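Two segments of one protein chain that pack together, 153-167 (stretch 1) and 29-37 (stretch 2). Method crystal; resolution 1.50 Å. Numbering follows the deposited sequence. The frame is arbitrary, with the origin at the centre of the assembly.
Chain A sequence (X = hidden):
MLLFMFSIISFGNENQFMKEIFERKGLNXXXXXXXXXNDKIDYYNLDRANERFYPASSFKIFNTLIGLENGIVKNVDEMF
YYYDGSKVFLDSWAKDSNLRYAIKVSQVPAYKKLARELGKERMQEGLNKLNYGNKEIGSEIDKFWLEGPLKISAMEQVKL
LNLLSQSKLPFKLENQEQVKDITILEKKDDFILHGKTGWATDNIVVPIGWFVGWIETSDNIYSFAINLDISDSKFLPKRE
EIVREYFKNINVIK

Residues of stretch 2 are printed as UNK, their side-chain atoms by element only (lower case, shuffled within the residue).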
ATOM      1  N   SER A 153       3.000   0.452  10.644  1.00  5.30           N
ATOM      2  CA  SER A 153       1.886  -0.325  11.130  1.00  5.51           C
ATOM      3  C   SER A 153       0.632  -0.175  10.297  1.00  5.41           C
ATOM      4  O   SER A 153       0.526   0.743   9.520  1.00  5.21           O
ATOM      5  CB  SER A 153       1.601   0.002  12.601  1.00  5.88           C
ATOM      6  OG  SER A 153       0.994   1.309  12.662  1.00  5.89           O
ATOM      7  N   ALA A 154      -0.311  -1.106  10.479  1.00  5.63           N
ATOM      8  CA  ALA A 154      -1.599  -1.007   9.764  1.00  5.64           C
ATOM      9  C   ALA A 154      -2.251   0.331  10.136  1.00  5.71           C
ATOM     10  O   ALA A 154      -2.808   0.971   9.286  1.00  5.61           O
ATOM     11  CB  ALA A 154      -2.507  -2.235  10.077  1.00  5.99           C
ATOM     12  N   MET A 155      -2.202   0.702  11.413  1.00  5.97           N
ATOM     13  CA  MET A 155      -2.852   1.950  11.863  1.00  6.50           C
ATOM     14  C   MET A 155      -2.173   3.148  11.165  1.00  6.00           C
ATOM     15  O   MET A 155      -2.866   4.095  10.733  1.00  6.20           O
ATOM     16  CB  MET A 155      -2.747   2.134  13.395  1.00  7.51           C
ATOM     17  CG  MET A 155      -3.699   3.137  13.939  1.00  8.84           C
ATOM     18  SD  MET A 155      -5.382   2.530  13.974  1.00 11.31           S
ATOM     19  CE  MET A 155      -5.389   1.336  15.165  1.00 11.85           C
ATOM     20  N   GLU A 156      -0.867   3.168  11.029  1.00  5.68           N
ATOM     21  CA  GLU A 156      -0.140   4.216  10.407  1.00  5.47           C
ATOM     22  C   GLU A 156      -0.488   4.274   8.952  1.00  5.21           C
ATOM     23  O   GLU A 156      -0.607   5.394   8.401  1.00  5.20           O
ATOM     24  CB  GLU A 156       1.388   3.950  10.652  1.00  5.47           C
ATOM     25  CG  GLU A 156       1.856   4.400  12.021  1.00  6.23           C
ATOM     26  CD  GLU A 156       3.230   3.974  12.352  1.00  6.52           C
ATOM     27  OE1 GLU A 156       3.861   3.078  11.784  1.00  6.26           O
ATOM     28  OE2 GLU A 156       3.713   4.597  13.389  1.00  9.05           O
ATOM     29  N   GLN A 157      -0.579   3.143   8.270  1.00  5.07           N
ATOM     30  CA  GLN A 157      -0.948   3.120   6.834  1.00  4.90           C
ATOM     31  C   GLN A 157      -2.334   3.772   6.688  1.00  5.09           C
ATOM     32  O   GLN A 157      -2.534   4.614   5.779  1.00  5.05           O
ATOM     33  CB  GLN A 157      -1.003   1.729   6.297  1.00  4.85           C
ATOM     34  CG  GLN A 157       0.340   0.992   6.256  1.00  4.72           C
ATOM     35  CD  GLN A 157       0.882   0.736   4.892  1.00  4.56           C
ATOM     36  OE1 GLN A 157       1.595  -0.360   4.652  1.00  4.56           O
ATOM     37  NE2 GLN A 157       0.662   1.581   3.983  1.00  4.48           N
ATOM     38  N   VAL A 158      -3.310   3.405   7.494  1.00  5.36           N
ATOM     39  CA  VAL A 158      -4.673   3.936   7.407  1.00  5.64           C
ATOM     40  C   VAL A 158      -4.659   5.437   7.568  1.00  5.81           C
ATOM     41  O   VAL A 158      -5.382   6.145   6.863  1.00  5.85           O
ATOM     42  CB  VAL A 158      -5.568   3.205   8.426  1.00  6.00           C
ATOM     43  CG1 VAL A 158      -6.922   3.950   8.530  1.00  6.38           C
ATOM     44  CG2 VAL A 158      -5.791   1.781   7.994  1.00  6.05           C
ATOM     45  N   LYS A 159      -3.886   5.950   8.529  1.00  6.23           N
ATOM     46  CA  LYS A 159      -3.832   7.411   8.725  1.00  7.09           C
ATOM     47  C   LYS A 159      -3.339   8.119   7.482  1.00  6.33           C
ATOM     48  O   LYS A 159      -3.923   9.121   7.021  1.00  6.48           O
ATOM     49  CB  LYS A 159      -3.022   7.750   9.976  1.00  8.53           C
ATOM     50  CG  LYS A 159      -3.684   7.358  11.298  1.00 12.29           C
ATOM     51  CD  LYS A 159      -3.013   7.796  12.583  1.00 16.17           C
ATOM     52  CE  LYS A 159      -3.705   7.173  13.838  1.00 22.58           C
ATOM     53  NZ  LYS A 159      -2.891   7.315  15.127  1.00 25.52           N
ATOM     54  N   LEU A 160      -2.294   7.580   6.853  1.00  5.70           N
ATOM     55  CA  LEU A 160      -1.757   8.151   5.657  1.00  5.72           C
ATOM     56  C   LEU A 160      -2.737   8.100   4.488  1.00  5.34           C
ATOM     57  O   LEU A 160      -2.881   9.045   3.680  1.00  5.44           O
ATOM     58  CB  LEU A 160      -0.465   7.519   5.212  1.00  5.72           C
ATOM     59  CG  LEU A 160       0.797   7.890   5.927  1.00  6.44           C
ATOM     60  CD1 LEU A 160       1.894   6.871   5.593  1.00  6.82           C
ATOM     61  CD2 LEU A 160       1.208   9.290   5.623  1.00  6.80           C
ATOM     62  N   LEU A 161      -3.444   6.990   4.376  1.00  5.28           N
ATOM     63  CA  LEU A 161      -4.341   6.752   3.232  1.00  5.36           C
ATOM     64  C   LEU A 161      -5.586   7.626   3.383  1.00  5.73           C
ATOM     65  O   LEU A 161      -6.099   8.111   2.393  1.00  5.88           O
ATOM     66  CB  LEU A 161      -4.694   5.275   3.156  1.00  5.31           C
ATOM     67  CG  LEU A 161      -3.528   4.454   2.670  1.00  5.01           C
ATOM     68  CD1 LEU A 161      -3.747   2.966   2.995  1.00  5.04           C
ATOM     69  CD2 LEU A 161      -3.168   4.583   1.167  1.00  4.94           C
ATOM     70  N   ASN A 162      -6.066   7.805   4.606  1.00  5.95           N
ATOM     71  CA  ASN A 162      -7.168   8.737   4.850  1.00  6.39           C
ATOM     72  C   ASN A 162      -6.819  10.134   4.331  1.00  6.50           C
ATOM     73  O   ASN A 162      -7.615  10.821   3.667  1.00  6.80           O
ATOM     74  CB  ASN A 162      -7.546   8.753   6.320  1.00  6.66           C
ATOM     75  CG  ASN A 162      -8.617   9.822   6.570  1.00  7.26           C
ATOM     76  OD1 ASN A 162      -9.699   9.784   6.031  1.00  8.18           O
ATOM     77  ND2 ASN A 162      -8.266  10.719   7.346  1.00  7.53           N
ATOM     78  N   LEU A 163      -5.625  10.565   4.606  1.00  6.31           N
ATOM     79  CA  LEU A 163      -5.152  11.885   4.111  1.00  6.46           C
ATOM     80  C   LEU A 163      -4.954  11.912   2.558  1.00  6.34           C
ATOM     81  O   LEU A 163      -5.368  12.857   1.870  1.00  6.65           O
ATOM     82  CB  LEU A 163      -3.894  12.328   4.830  1.00  6.40           C
ATOM     83  CG  LEU A 163      -4.063  12.560   6.314  1.00  6.77           C
ATOM     84  CD1 LEU A 163      -2.665  12.683   6.984  1.00  6.77           C
ATOM     85  CD2 LEU A 163      -4.977  13.702   6.601  1.00  7.47           C
ATOM     86  N   LEU A 164      -4.266  10.914   2.042  1.00  5.96           N
ATOM     87  CA  LEU A 164      -4.049  10.826   0.600  1.00  5.89           C
ATOM     88  C   LEU A 164      -5.374  10.884  -0.175  1.00  6.20           C
ATOM     89  O   LEU A 164      -5.496  11.583  -1.173  1.00  6.42           O
ATOM     90  CB  LEU A 164      -3.328   9.494   0.232  1.00  5.51           C
ATOM     91  CG  LEU A 164      -3.051   9.290  -1.268  1.00  5.50           C
ATOM     92  CD1 LEU A 164      -2.268  10.444  -1.950  1.00  5.63           C
ATOM     93  CD2 LEU A 164      -2.358   7.964  -1.521  1.00  5.21           C
ATOM     94  N   SER A 165      -6.372  10.146   0.289  1.00  6.27           N
ATOM     95  CA  SER A 165      -7.669   9.979  -0.414  1.00  6.61           C
ATOM     96  C   SER A 165      -8.399  11.352  -0.531  1.00  7.30           C
ATOM     97  O   SER A 165      -9.202  11.539  -1.374  1.00  7.78           O
ATOM     98  CB  SER A 165      -8.571   9.005   0.340  1.00  6.72           C
ATOM     99  OG  SER A 165      -9.013   9.548   1.555  1.00  7.23           O
ATOM    100  N   GLN A 166      -8.060  12.269   0.381  1.00  7.64           N
ATOM    101  CA  GLN A 166      -8.609  13.648   0.386  1.00  8.68           C
ATOM    102  C   GLN A 166      -7.601  14.720  -0.088  1.00  9.00           C
ATOM    103  O   GLN A 166      -7.862  15.940   0.056  1.00 10.19           O
ATOM    104  CB  GLN A 166      -8.977  13.913   1.821  1.00  8.94           C
ATOM    105  CG  GLN A 166     -10.061  12.997   2.406  1.00  9.39           C
ATOM    106  CD  GLN A 166     -10.299  13.332   3.861  1.00 10.07           C
ATOM    107  OE1 GLN A 166      -9.712  12.803   4.827  1.00 11.22           O
ATOM    108  NE2 GLN A 166     -11.064  14.393   4.020  1.00 11.29           N
ATOM    109  N   SER A 167      -6.484  14.272  -0.654  1.00  9.02           N
ATOM    110  CA  SER A 167      -5.425  15.198  -1.118  1.00  9.52           C
ATOM    111  C   SER A 167      -5.010  16.122   0.015  1.00  9.43           C
ATOM    112  O   SER A 167      -4.660  17.278  -0.202  1.00  9.87           O
ATOM    113  CB  SER A 167      -5.834  15.961  -2.384  1.00 10.44           C
ATOM    114  OG  SER A 167      -5.961  14.984  -3.451  1.00 12.19           O
ATOM    115  N   UNK A  29      -3.426 -12.145  11.932  1.00  7.84           N
ATOM    116  CA  UNK A  29      -3.165 -10.840  11.339  1.00  7.38           C
ATOM    117  C   UNK A  29      -3.950  -9.761  12.049  1.00  7.35           C
ATOM    118  O   UNK A  29      -4.393  -9.898  13.164  1.00  7.69           O
ATOM    119  N   UNK A  30      -4.055  -8.613  11.349  1.00  6.97           N
ATOM    120  CA  UNK A  30      -4.763  -7.500  11.850  1.00  6.95           C
ATOM    121  C   UNK A  30      -5.492  -6.811  10.678  1.00  6.63           C
ATOM    122  O   UNK A  30      -5.087  -6.929   9.501  1.00  6.36           O
ATOM    123  c   UNK A  30      -3.760  -6.463  12.465  1.00  6.90           C
ATOM    124  o   UNK A  30      -4.511  -5.382  13.084  1.00  6.99           O
ATOM    125  c   UNK A  30      -2.747  -5.865  11.436  1.00  6.52           C
ATOM    126  N   UNK A  31      -6.542  -6.042  11.018  1.00  6.72           N
ATOM    127  CA  UNK A  31      -7.289  -5.317   9.996  1.00  6.49           C
ATOM    128  C   UNK A  31      -7.859  -4.054  10.647  1.00  6.61           C
ATOM    129  O   UNK A  31      -8.409  -4.094  11.730  1.00  6.95           O
ATOM    130  c   UNK A  31      -8.398  -6.266   9.542  1.00  6.65           C
ATOM    131  c   UNK A  31     -11.367  -6.118   7.067  1.00  6.72           C
ATOM    132  c   UNK A  31     -10.500  -6.493   8.108  1.00  6.76           C
ATOM    133  c   UNK A  31     -10.960  -5.124   6.293  1.00  6.42           C
ATOM    134  c   UNK A  31      -8.955  -4.789   7.501  1.00  6.21           C
ATOM    135  c   UNK A  31      -9.779  -4.479   6.438  1.00  6.15           C
ATOM    136  c   UNK A  31      -9.273  -5.818   8.325  1.00  6.50           C
ATOM    137  N   UNK A  32      -7.614  -2.906  10.012  1.00  6.36           N
ATOM    138  CA  UNK A  32      -8.149  -1.626  10.436  1.00  6.50           C
ATOM    139  C   UNK A  32      -8.879  -0.993   9.304  1.00  6.36           C
ATOM    140  O   UNK A  32      -8.366  -0.927   8.222  1.00  6.06           O
ATOM    141  c   UNK A  32      -6.976  -0.694  10.856  1.00  6.56           C
ATOM    142  c   UNK A  32      -6.158  -1.392  11.920  1.00  6.81           C
ATOM    143  c   UNK A  32      -7.485   0.621  11.364  1.00  6.86           C
ATOM    144  N   UNK A  33     -10.063  -0.487   9.629  1.00  6.64           N
ATOM    145  CA  UNK A  33     -10.832   0.333   8.714  1.00  6.62           C
ATOM    146  C   UNK A  33     -11.181   1.641   9.434  1.00  6.90           C
ATOM    147  O   UNK A  33     -11.730   1.609  10.513  1.00  7.27           O
ATOM    148  c   UNK A  33     -12.943   0.658   7.351  1.00  6.87           C
ATOM    149  c   UNK A  33     -12.091  -0.341   8.194  1.00  6.78           C
ATOM    150  c   UNK A  33     -11.766  -1.641   7.452  1.00  6.58           C
ATOM    151  N   UNK A  34     -10.887   2.784   8.789  1.00  6.78           N
ATOM    152  CA  UNK A  34     -11.257   4.136   9.280  1.00  7.10           C
ATOM    153  C   UNK A  34     -12.423   4.606   8.440  1.00  7.26           C
ATOM    154  O   UNK A  34     -12.315   4.669   7.193  1.00  7.01           O
ATOM    155  c   UNK A  34     -11.208   9.120  10.409  1.00  8.42           C
ATOM    156  c   UNK A  34     -10.505   6.550   9.662  1.00  7.36           C
ATOM    157  o   UNK A  34     -11.615  10.363  10.836  1.00  9.53           O
ATOM    158  c   UNK A  34     -10.125   5.125   9.232  1.00  6.97           C
ATOM    159  c   UNK A  34     -10.590   7.597   8.730  1.00  7.36           C
ATOM    160  c   UNK A  34     -10.937   8.859   9.101  1.00  7.93           C
ATOM    161  c   UNK A  34     -10.848   6.812  10.969  1.00  7.80           C
ATOM    162  c   UNK A  34     -11.240   8.093  11.357  1.00  8.35           C
ATOM    163  N   UNK A  35     -13.520   4.919   9.127  1.00  7.73           N
ATOM    164  CA  UNK A  35     -14.730   5.507   8.528  1.00  8.04           C
ATOM    165  C   UNK A  35     -14.708   7.001   8.733  1.00  8.32           C
ATOM    166  O   UNK A  35     -14.857   7.446   9.865  1.00  8.70           O
ATOM    167  o   UNK A  35     -18.289   4.628   9.113  1.00  9.21           O
ATOM    168  c   UNK A  35     -15.914   4.813   9.239  1.00  8.45           C
ATOM    169  c   UNK A  35     -17.301   5.349   8.855  1.00  8.91           C
ATOM    170  o   UNK A  35     -17.417   6.570   8.444  1.00  9.07           O
ATOM    171  N   UNK A  36     -14.465   7.710   7.648  1.00  8.17           N
ATOM    172  CA  UNK A  36     -14.258   9.184   7.714  1.00  8.43           C
ATOM    173  C   UNK A  36     -15.528   9.875   8.247  1.00  9.17           C
ATOM    174  O   UNK A  36     -15.480  10.753   9.123  1.00  9.72           O
ATOM    175  c   UNK A  36     -12.698  11.830   7.195  1.00  8.57           C
ATOM    176  c   UNK A  36     -13.892   9.750   6.352  1.00  8.21           C
ATOM    177  c   UNK A  36     -13.783  11.273   6.307  1.00  8.56           C
ATOM    178  c   UNK A  36     -13.557  11.670   4.876  1.00  8.37           C
ATOM    179  N   UNK A  37     -16.681   9.568   7.659  1.00  9.54           N
ATOM    180  CA  UNK A  37     -17.928  10.290   7.968  1.00 10.59           C
ATOM    181  C   UNK A  37     -18.266  10.231   9.478  1.00 11.07           C
ATOM    182  O   UNK A  37     -18.719  11.171  10.144  1.00 11.94           O
ATOM    183  c   UNK A  37     -19.059   9.769   7.103  1.00 11.14           C
ATOM    184  c   UNK A  37     -22.711  10.385   6.456  1.00 13.80           C
ATOM    185  n   UNK A  37     -23.779   9.703   5.688  1.00 13.94           N
ATOM    186  c   UNK A  37     -21.411   9.774   6.312  1.00 12.81           C
ATOM    187  c   UNK A  37     -20.349  10.475   7.178  1.00 12.38           C
TER

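Position 29 has backbone atoms and nothing beyond CA, so it is Gly29; it lies in the strand out of reach of the helix, at phi 175° and psi -163°, a fully extended conformation that glycine adopts easily.

Position 30 carries three side-chain atoms: a carbon bearing one oxygen and one carbon. That fork is threonine. Thr30 turns its CA-to-CB bond toward the helix, and its methyl CG2 rests 3.9 Å from Ala154 CB, while OG1 is hydrogen-bonded elsewhere in the structure. A beta-branched residue of this kind suits a strand and can offer carbon to one neighbour and a hydroxyl to another.

At position 31 one carbon leads to a six-carbon ring with no oxygen, which identifies phenylalanine. The alternation of the strand points Phe31 away from the helix, and its ring is buried without touching stretch 1.

Position 32 has three carbons, one carrying the other two, and they meet Ala154, Met155 and Val158. This is valine, the residue of the strand most covered by the helix. Val32 CG1 lies 3.9 Å from both Met155 SD and Val158 CG2, and Val32 CG2 is 4.2 Å from Ala154 CB. Its compact fork fits a buried site where the backbones come close, with Val32 CA 6.5 Å from Met155 CA.

Position 33 repeats the three-carbon fork but points away, touching nothing on the helix. Val33 is again a buried, beta-branched strand residue.

Position 34 shows one carbon, a six-carbon ring and a terminal oxygen: tyrosine. Tyr34 CB packs 3.5 Å from Val158 CG1, and the ring reaches along the helix so that Asn162 approaches its edge. The hydroxyl, on the partly exposed residue, is hydrogen-bonded to a residue flanking one of the stretches.

Position 35 has two carbons, the second carrying two oxygens, hence aspartate. Asp35 points away from the helix, where its carboxylate finds hydrogen-bonding partners just outside the stretches.

Position 36 has four carbons forked at the second, which makes it leucine. Leu36 follows the strand and points toward the helix, lying against Asn162 and Gln166.

Position 37 ends four carbons in a row with a nitrogen. Lys37 is exposed and out of reach of the helix, a fitting place for a charge.

The contact runs along a helix and strand inclined by 25°. Positions 30, 32 and 34 face Ala154, Met155, Val158 and Asn162, and Leu36 extends the line to Gln166. No hydrogen bond crosses between the stretches; side-chain packing joins them.

Stretch 2 29-37: GTFVVYDLK
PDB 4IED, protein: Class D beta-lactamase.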